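Local structure of quinone oxidoreductase (Thermus thermophilus, 1IZ0) at residues R8-L13 / M44-A48; L151-A155 / W187-D191; V273-F279 / G296-L302. The protein probably reduces quinones with NADPH as electron donor and binds NADPH between a GroES-like domain and a nucleotide-binding Rossmann domain. All coordinates share one frame; numbering follows the deposited sequence.

Contact 1. Residues R8-L13 / M44-A48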
loop_
_atom_site.group_PDB
_atom_site.type_symbol
_atom_site.label_atom_id
_atom_site.label_comp_id
_atom_site.label_asym_id
_atom_site.label_seq_id
_atom_site.Cartn_x
_atom_site.Cartn_y
_atom_site.Cartn_z
ATOM N N ARG A 8 7.104 -5.310 -23.495
ATOM C CA ARG A 8 8.386 -4.622 -23.389
ATOM C C ARG A 8 8.377 -3.613 -22.248
ATOM O O ARG A 8 7.413 -2.861 -22.076
ATOM C CB ARG A 8 8.725 -3.885 -24.696
ATOM C CG ARG A 8 8.832 -4.759 -25.948
ATOM C CD ARG A 8 9.308 -3.935 -27.145
ATOM N NE ARG A 8 8.450 -2.772 -27.358
ATOM C CZ ARG A 8 7.235 -2.829 -27.894
ATOM N NH1 ARG A 8 6.734 -3.995 -28.286
ATOM N NH2 ARG A 8 6.512 -1.724 -28.016
ATOM N N LEU A 9 9.450 -3.601 -21.467
ATOM C CA LEU A 9 9.567 -2.652 -20.373
ATOM C C LEU A 9 9.509 -1.260 -20.993
ATOM O O LEU A 9 10.124 -1.009 -22.032
ATOM C CB LEU A 9 10.901 -2.857 -19.646
ATOM C CG LEU A 9 10.911 -3.691 -18.355
ATOM C CD1 LEU A 9 9.829 -4.738 -18.366
ATOM C CD2 LEU A 9 12.282 -4.321 -18.181
ATOM N N GLY A 10 8.757 -0.362 -20.371
ATOM C CA GLY A 10 8.648 0.984 -20.902
ATOM C C GLY A 10 7.747 1.043 -22.121
ATOM O O GLY A 10 7.553 2.110 -22.703
ATOM N N GLY A 11 7.195 -0.104 -22.509
ATOM C CA GLY A 11 6.314 -0.155 -23.662
ATOM C C GLY A 11 4.843 -0.067 -23.273
ATOM O O GLY A 11 4.515 0.099 -22.092
ATOM N N PRO A 12 3.924 -0.191 -24.246
ATOM C CA PRO A 12 2.487 -0.116 -23.969
ATOM C C PRO A 12 1.907 -1.466 -23.576
ATOM O O PRO A 12 2.540 -2.499 -23.766
ATOM C CB PRO A 12 1.923 0.379 -25.295
ATOM C CG PRO A 12 2.736 -0.426 -26.275
ATOM C CD PRO A 12 4.165 -0.363 -25.696
ATOM N N LEU A 13 0.697 -1.452 -23.035
ATOM C CA LEU A 13 0.014 -2.683 -22.641
ATOM C C LEU A 13 -0.773 -3.162 -23.849
ATOM O O LEU A 13 -1.105 -2.363 -24.721
ATOM C CB LEU A 13 -0.968 -2.405 -21.499
ATOM C CG LEU A 13 -0.394 -1.956 -20.153
ATOM C CD1 LEU A 13 -1.535 -1.551 -19.233
ATOM C CD2 LEU A 13 0.419 -3.085 -19.538
HETATM N N MSE A 44 7.525 -1.634 -12.069
HETATM C CA MSE A 44 7.809 -2.931 -12.662
HETATM C C MSE A 44 7.707 -2.905 -14.180
HETATM O O MSE A 44 8.360 -3.694 -14.856
HETATM C CB MSE A 44 6.873 -3.990 -12.083
HETATM C CG MSE A 44 7.579 -4.942 -11.140
HETATM SE SE MSE A 44 6.356 -5.968 -10.059
HETATM C CE MSE A 44 5.447 -6.941 -11.476
ATOM N N ARG A 45 6.882 -2.006 -14.712
ATOM C CA ARG A 45 6.732 -1.879 -16.162
ATOM C C ARG A 45 7.980 -1.238 -16.747
ATOM O O ARG A 45 8.269 -1.382 -17.936
ATOM C CB ARG A 45 5.533 -0.994 -16.516
ATOM C CG ARG A 45 4.201 -1.652 -16.352
ATOM C CD ARG A 45 3.080 -0.708 -16.755
ATOM N NE ARG A 45 3.172 -0.276 -18.150
ATOM C CZ ARG A 45 2.164 0.283 -18.811
ATOM N NH1 ARG A 45 1.006 0.468 -18.194
ATOM N NH2 ARG A 45 2.307 0.659 -20.079
ATOM N N LEU A 46 8.710 -0.514 -15.905
ATOM C CA LEU A 46 9.924 0.166 -16.339
ATOM C C LEU A 46 11.172 -0.617 -15.962
ATOM O O LEU A 46 12.283 -0.238 -16.328
ATOM C CB LEU A 46 10.001 1.562 -15.715
ATOM C CG LEU A 46 8.775 2.463 -15.863
ATOM C CD1 LEU A 46 9.086 3.826 -15.259
ATOM C CD2 LEU A 46 8.401 2.605 -17.329
ATOM N N GLY A 47 10.985 -1.714 -15.233
ATOM C CA GLY A 47 12.113 -2.519 -14.810
ATOM C C GLY A 47 12.904 -1.781 -13.745
ATOM O O GLY A 47 14.109 -1.999 -13.581
ATOM N N ALA A 48 12.218 -0.911 -13.010
ATOM C CA ALA A 48 12.854 -0.118 -11.962
ATOM C C ALA A 48 12.412 -0.504 -10.551
ATOM O O ALA A 48 12.546 0.293 -9.626
ATOM C CB ALA A 48 12.575 1.358 -12.201
HETATM O O HOH W 1 5.579 0.396 -19.652
#
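Met44, a selenomethionine, touches the loop 8-13 through its carbonyl O, 3.9 Å from Leu9 CD1. Arg45, next along the helix, carries most of the contact, gripping the loop by both backbone and side chain. Its carbonyl O accepts the N-H of Gly10 (N to O 2.7 Å), the donor tilted 25° from the carbonyl plane, while Leu9 CA adds a C-H contact to the same oxygen. The side chain, bent at chi3 (60°), brings its guanidinium to Gly11, where NH2 donates to Gly11 O at 3.0 Å, in the plane of both groups. A water accepts from Arg45 NE and donates to Gly11 O, so that carbonyl receives two bonds. Leu13 CG covers one guanidinium face, 3.4 Å from Arg45 NH1; Glu283 of helix 282-288 forms a salt bridge with NH1.

Two chain reversals meet here: a type II beta turn, Arg8 to Gly11, linking strands 2-6 and 13-17, and the Schellman motif that ends helix 39-46. Leu46 sends CD2 back to Gly10 CA, 3.9 Å away. Gly47, the C-prime residue with positive phi, lies against Leu9, whose CD2 is 3.8 Å from Gly47 CA; a beta carbon on Gly47 would collide with that methyl.

Contact 2. Residues L151-A155 / W187-D191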
loop_
_atom_site.group_PDB
_atom_site.type_symbol
_atom_site.label_atom_id
_atom_site.label_comp_id
_atom_site.label_asym_id
_atom_site.label_seq_id
_atom_site.Cartn_x
_atom_site.Cartn_y
_atom_site.Cartn_z
ATOM N N LEU A 151 -2.058 5.194 18.185
ATOM C CA LEU A 151 -1.029 6.202 17.952
ATOM C C LEU A 151 -1.597 7.593 17.672
ATOM O O LEU A 151 -2.750 7.741 17.264
ATOM C CB LEU A 151 -0.141 5.779 16.776
ATOM C CG LEU A 151 0.421 4.354 16.771
ATOM C CD1 LEU A 151 1.180 4.115 15.465
ATOM C CD2 LEU A 151 1.336 4.142 17.966
ATOM N N ARG A 152 -0.772 8.609 17.904
ATOM C CA ARG A 152 -1.142 9.996 17.646
ATOM C C ARG A 152 -0.604 10.271 16.249
ATOM O O ARG A 152 0.605 10.192 16.024
ATOM C CB ARG A 152 -0.477 10.923 18.666
ATOM C CG ARG A 152 -1.048 10.808 20.077
ATOM C CD ARG A 152 -0.314 11.737 21.038
ATOM N NE ARG A 152 -0.334 13.130 20.585
ATOM C CZ ARG A 152 0.535 14.052 20.988
ATOM N NH1 ARG A 152 1.492 13.723 21.852
ATOM N NH2 ARG A 152 0.455 15.295 20.523
ATOM N N VAL A 153 -1.495 10.598 15.317
ATOM C CA VAL A 153 -1.103 10.812 13.925
ATOM C C VAL A 153 -1.028 12.245 13.418
ATOM O O VAL A 153 -1.955 13.034 13.602
ATOM C CB VAL A 153 -2.062 10.046 12.975
ATOM C CG1 VAL A 153 -1.622 10.216 11.523
ATOM C CG2 VAL A 153 -2.122 8.577 13.372
ATOM N N LEU A 154 0.079 12.556 12.752
ATOM C CA LEU A 154 0.297 13.873 12.153
ATOM C C LEU A 154 0.329 13.545 10.669
ATOM O O LEU A 154 1.271 12.906 10.201
ATOM C CB LEU A 154 1.658 14.448 12.566
ATOM C CG LEU A 154 1.942 15.954 12.583
ATOM C CD1 LEU A 154 3.438 16.150 12.319
ATOM C CD2 LEU A 154 1.129 16.711 11.547
ATOM N N ALA A 155 -0.700 13.960 9.937
ATOM C CA ALA A 155 -0.776 13.673 8.507
ATOM C C ALA A 155 -0.244 14.835 7.698
ATOM O O ALA A 155 -0.421 15.993 8.068
ATOM C CB ALA A 155 -2.228 13.380 8.103
ATOM N N TRP A 187 4.792 19.429 18.387
ATOM C CA TRP A 187 4.454 18.128 18.947
ATOM C C TRP A 187 5.546 17.600 19.864
ATOM O O TRP A 187 5.383 16.543 20.491
ATOM C CB TRP A 187 4.229 17.125 17.821
ATOM C CG TRP A 187 2.861 17.167 17.214
ATOM C CD1 TRP A 187 2.156 18.277 16.834
ATOM C CD2 TRP A 187 2.047 16.039 16.887
ATOM N NE1 TRP A 187 0.944 17.903 16.290
ATOM C CE2 TRP A 187 0.854 16.534 16.312
ATOM C CE3 TRP A 187 2.209 14.652 17.023
ATOM C CZ2 TRP A 187 -0.176 15.689 15.874
ATOM C CZ3 TRP A 187 1.178 13.809 16.584
ATOM C CH2 TRP A 187 0.006 14.335 16.019
ATOM N N GLY A 188 6.656 18.331 19.930
ATOM C CA GLY A 188 7.766 17.915 20.762
ATOM C C GLY A 188 8.592 16.870 20.035
ATOM O O GLY A 188 9.307 16.081 20.657
ATOM N N GLY A 189 8.499 16.872 18.708
ATOM C CA GLY A 189 9.236 15.901 17.917
ATOM C C GLY A 189 8.436 14.619 17.756
ATOM O O GLY A 189 7.591 14.284 18.595
ATOM N N LEU A 190 8.704 13.888 16.682
ATOM C CA LEU A 190 7.985 12.656 16.424
ATOM C C LEU A 190 8.748 11.414 16.869
ATOM O O LEU A 190 9.982 11.405 16.914
ATOM C CB LEU A 190 7.668 12.559 14.932
ATOM C CG LEU A 190 6.942 13.793 14.393
ATOM C CD1 LEU A 190 6.886 13.733 12.887
ATOM C CD2 LEU A 190 5.541 13.863 14.992
ATOM N N ASP A 191 7.989 10.377 17.206
ATOM C CA ASP A 191 8.542 9.097 17.625
ATOM C C ASP A 191 8.781 8.248 16.378
ATOM O O ASP A 191 9.752 7.496 16.301
ATOM C CB ASP A 191 7.555 8.367 18.552
ATOM C CG ASP A 191 7.359 9.083 19.880
ATOM O OD1 ASP A 191 8.368 9.296 20.580
ATOM O OD2 ASP A 191 6.204 9.432 20.226
#
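In the Rossmann domain, where strands 152-157 and 190-195 flank strand 128-131 in one parallel sheet, a tryptophan just before the second of these strands reaches over to the first. Trp187 follows helix 180-186, and Gly188, with positive phi, makes the Schellman motif that turns the chain toward strand 190-195. The indole is held between two side chains of strand 152-157. On one face lies Leu154, its CB 4.0 Å from the centroid of the six-membered ring in a CH-pi contact; its CG, anti to the backbone N (chi1 -155°), continues over the same face, 3.9 Å from Trp187 CE2. Over the opposite face the guanidinium of Arg152 stacks nearly flat, planes 18° apart, with NH2 4.0 Å from Trp187 CE3. The bend at chi3 (56°) lays that group over the ring, and the two side chains run past each other in opposite directions. Trp187 CH2 also comes within 3.4 Å of Val153 O, which approaches obliquely. Farther along, Leu154 CD1 meets Leu190 CD2 at 4.1 Å, roughly at right angles. An alanine in place of Trp187 is likely to leave the Arg152 guanidinium without its stacking surface and open a gap beside Leu154. Arg152 also makes a salt bridge to Glu172, and Trp187 NE1 donates to Glu173; the cation-pi stack thus joins a charge paired elsewhere to an indole whose N-H is engaged, and both carboxylates probably help fix how the two flat groups overlap.

Contact 3. Residues V273-F279 / G296-L302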
loop_
_atom_site.group_PDB
_atom_site.type_symbol
_atom_site.label_atom_id
_atom_site.label_comp_id
_atom_site.label_asym_id
_atom_site.label_seq_id
_atom_site.Cartn_x
_atom_site.Cartn_y
_atom_site.Cartn_z
ATOM N N VAL A 273 -11.227 3.838 -1.566
ATOM C CA VAL A 273 -11.189 3.593 -3.003
ATOM C C VAL A 273 -11.129 4.938 -3.724
ATOM O O VAL A 273 -11.878 5.862 -3.400
ATOM C CB VAL A 273 -12.452 2.848 -3.492
ATOM C CG1 VAL A 273 -12.340 2.573 -4.989
ATOM C CG2 VAL A 273 -12.640 1.546 -2.710
ATOM N N GLY A 274 -10.232 5.056 -4.695
ATOM C CA GLY A 274 -10.127 6.299 -5.432
ATOM C C GLY A 274 -10.715 6.138 -6.821
ATOM O O GLY A 274 -11.834 5.649 -6.971
ATOM N N PRO A 275 -9.973 6.532 -7.867
ATOM C CA PRO A 275 -10.480 6.405 -9.236
ATOM C C PRO A 275 -10.700 4.935 -9.565
ATOM O O PRO A 275 -9.820 4.097 -9.318
ATOM C CB PRO A 275 -9.352 6.995 -10.092
ATOM C CG PRO A 275 -8.541 7.813 -9.141
ATOM C CD PRO A 275 -8.583 7.017 -7.866
ATOM N N VAL A 276 -11.875 4.616 -10.097
ATOM C CA VAL A 276 -12.168 3.247 -10.490
ATOM C C VAL A 276 -12.272 3.214 -12.013
ATOM O O VAL A 276 -13.092 3.917 -12.607
ATOM C CB VAL A 276 -13.489 2.738 -9.875
ATOM C CG1 VAL A 276 -13.832 1.377 -10.457
ATOM C CG2 VAL A 276 -13.351 2.629 -8.356
ATOM N N PHE A 277 -11.434 2.389 -12.634
ATOM C CA PHE A 277 -11.399 2.265 -14.083
ATOM C C PHE A 277 -11.925 0.921 -14.575
ATOM O O PHE A 277 -11.741 -0.117 -13.929
ATOM C CB PHE A 277 -9.964 2.440 -14.591
ATOM C CG PHE A 277 -9.385 3.797 -14.325
ATOM C CD1 PHE A 277 -9.393 4.777 -15.313
ATOM C CD2 PHE A 277 -8.878 4.115 -13.071
ATOM C CE1 PHE A 277 -8.910 6.056 -15.053
ATOM C CE2 PHE A 277 -8.394 5.391 -12.798
ATOM C CZ PHE A 277 -8.411 6.366 -13.792
ATOM N N PRO A 278 -12.613 0.929 -15.722
ATOM C CA PRO A 278 -13.149 -0.307 -16.292
ATOM C C PRO A 278 -11.956 -1.067 -16.884
ATOM O O PRO A 278 -10.934 -0.465 -17.206
ATOM C CB PRO A 278 -14.100 0.192 -17.378
ATOM C CG PRO A 278 -14.495 1.569 -16.883
ATOM C CD PRO A 278 -13.193 2.112 -16.379
ATOM N N PHE A 279 -12.089 -2.378 -17.025
ATOM C CA PHE A 279 -11.027 -3.212 -17.571
ATOM C C PHE A 279 -10.403 -2.596 -18.824
ATOM O O PHE A 279 -9.177 -2.535 -18.965
ATOM C CB PHE A 279 -11.597 -4.589 -17.900
ATOM C CG PHE A 279 -10.557 -5.608 -18.249
ATOM C CD1 PHE A 279 -10.470 -6.118 -19.540
ATOM C CD2 PHE A 279 -9.675 -6.074 -17.282
ATOM C CE1 PHE A 279 -9.517 -7.081 -19.861
ATOM C CE2 PHE A 279 -8.720 -7.037 -17.596
ATOM C CZ PHE A 279 -8.642 -7.540 -18.885
ATOM N N GLY A 296 -6.698 8.123 -2.563
ATOM C CA GLY A 296 -7.106 6.748 -2.378
ATOM C C GLY A 296 -6.463 5.801 -3.373
ATOM O O GLY A 296 -5.540 6.169 -4.098
ATOM N N LYS A 297 -6.983 4.580 -3.410
ATOM C CA LYS A 297 -6.487 3.513 -4.268
ATOM C C LYS A 297 -7.028 3.529 -5.691
ATOM O O LYS A 297 -8.226 3.727 -5.900
ATOM C CB LYS A 297 -6.856 2.165 -3.647
ATOM C CG LYS A 297 -6.212 0.969 -4.308
ATOM C CD LYS A 297 -4.824 0.739 -3.727
ATOM C CE LYS A 297 -4.288 -0.631 -4.105
ATOM N NZ LYS A 297 -3.019 -0.900 -3.384
ATOM N N VAL A 298 -6.148 3.297 -6.665
ATOM C CA VAL A 298 -6.563 3.226 -8.064
ATOM C C VAL A 298 -6.991 1.783 -8.262
ATOM O O VAL A 298 -6.217 0.865 -8.016
ATOM C CB VAL A 298 -5.408 3.525 -9.049
ATOM C CG1 VAL A 298 -5.889 3.297 -10.482
ATOM C CG2 VAL A 298 -4.925 4.963 -8.884
ATOM N N VAL A 299 -8.221 1.581 -8.706
ATOM C CA VAL A 299 -8.740 0.240 -8.892
ATOM C C VAL A 299 -9.298 -0.011 -10.287
ATOM O O VAL A 299 -9.966 0.844 -10.860
ATOM C CB VAL A 299 -9.869 -0.041 -7.869
ATOM C CG1 VAL A 299 -10.519 -1.399 -8.152
ATOM C CG2 VAL A 299 -9.307 0.010 -6.451
ATOM N N VAL A 300 -9.017 -1.193 -10.826
ATOM C CA VAL A 300 -9.540 -1.583 -12.127
ATOM C C VAL A 300 -10.652 -2.591 -11.832
ATOM O O VAL A 300 -10.439 -3.585 -11.131
ATOM C CB VAL A 300 -8.461 -2.237 -13.014
ATOM C CG1 VAL A 300 -9.075 -2.681 -14.333
ATOM C CG2 VAL A 300 -7.330 -1.234 -13.281
ATOM N N ARG A 301 -11.842 -2.316 -12.352
ATOM C CA ARG A 301 -13.005 -3.167 -12.130
ATOM C C ARG A 301 -13.340 -3.940 -13.399
ATOM O O ARG A 301 -13.434 -3.350 -14.477
ATOM C CB ARG A 301 -14.197 -2.287 -11.754
ATOM C CG ARG A 301 -14.973 -2.711 -10.534
ATOM C CD ARG A 301 -15.638 -4.059 -10.702
ATOM N NE ARG A 301 -16.644 -4.262 -9.660
ATOM C CZ ARG A 301 -17.337 -5.382 -9.502
ATOM N NH1 ARG A 301 -17.131 -6.408 -10.315
ATOM N NH2 ARG A 301 -18.245 -5.469 -8.544
ATOM N N LEU A 302 -13.530 -5.251 -13.279
ATOM C CA LEU A 302 -13.875 -6.068 -14.438
ATOM C C LEU A 302 -15.386 -6.280 -14.556
ATOM O O LEU A 302 -15.889 -6.312 -15.705
ATOM C CB LEU A 302 -13.160 -7.422 -14.390
ATOM C CG LEU A 302 -11.667 -7.334 -14.708
ATOM C CD1 LEU A 302 -10.919 -6.715 -13.531
ATOM C CD2 LEU A 302 -11.128 -8.711 -15.013
ATOM O OXT LEU A 302 -16.047 -6.420 -13.503
#
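Rotation about chi1 (-63°) sets Phe277 CG beside its own backbone N, and from there the ring crosses Val298, whose CG1, anti to its N at 175°, lies 4.0 Å from Phe277 CE2. These groups belong to a beta-alpha-beta unit: strand 273-278, helix 282-288, then strand 297-301 lying parallel to the first, at 24°, in the mixed sheet that also contains strand 27-37. Phe277 and Val300 face the helix, packing against Ala285, whereas Val276, Val299 and Arg301 occupy the other face, with Val276 CG1 alongside Arg301 CB.

The backbone ladder begins at Gly274 N, which donates to Lys297 O. A beta bulge then shifts the register by one residue, and beyond it the bonds follow the regular parallel pattern. Pro275 O accepts Val299 N at 3.0 Å; Phe277 N reaches Val299 O at 2.8 Å and Phe277 O takes Arg301 N at 2.7 Å. The last bond, Phe279 N to Arg301 O, is weak. Lys297 turns its amine away to Asn38 and Glu62; its side chain passes about 4 Å from that of Ala137, an NADPH-binding residue. Arg301 pairs through NE with Glu102 and weakly through NH1 with the terminal carboxylate. Where the strands end, the Phe279 ring and the Leu302 side chain meet obliquely, with CD2 of Phe279 3.5 Å from CG of Leu302.

How the contacts relate
The three contacts follow one another along the chain, contact 1 closing before contact 2 opens and contact 2 before contact 3. Contacts 1 and 2 lie on opposite sides of the chain's centre, their centres 38 Å apart; contacts 2 and 3 do too, 32 Å between centres and about 13 Å at the nearest atoms. Contact 2 belongs to the parallel Rossmann sheet; contact 3 is the parallel strand pair in the mixed sheet of the other domain, to which the chain returns after its nucleotide-binding part. Contacts 1 and 3, about 8 Å apart at the nearest atoms, share helix 282-288, which touches Phe277 and Val300 as well as Leu13 and Arg45.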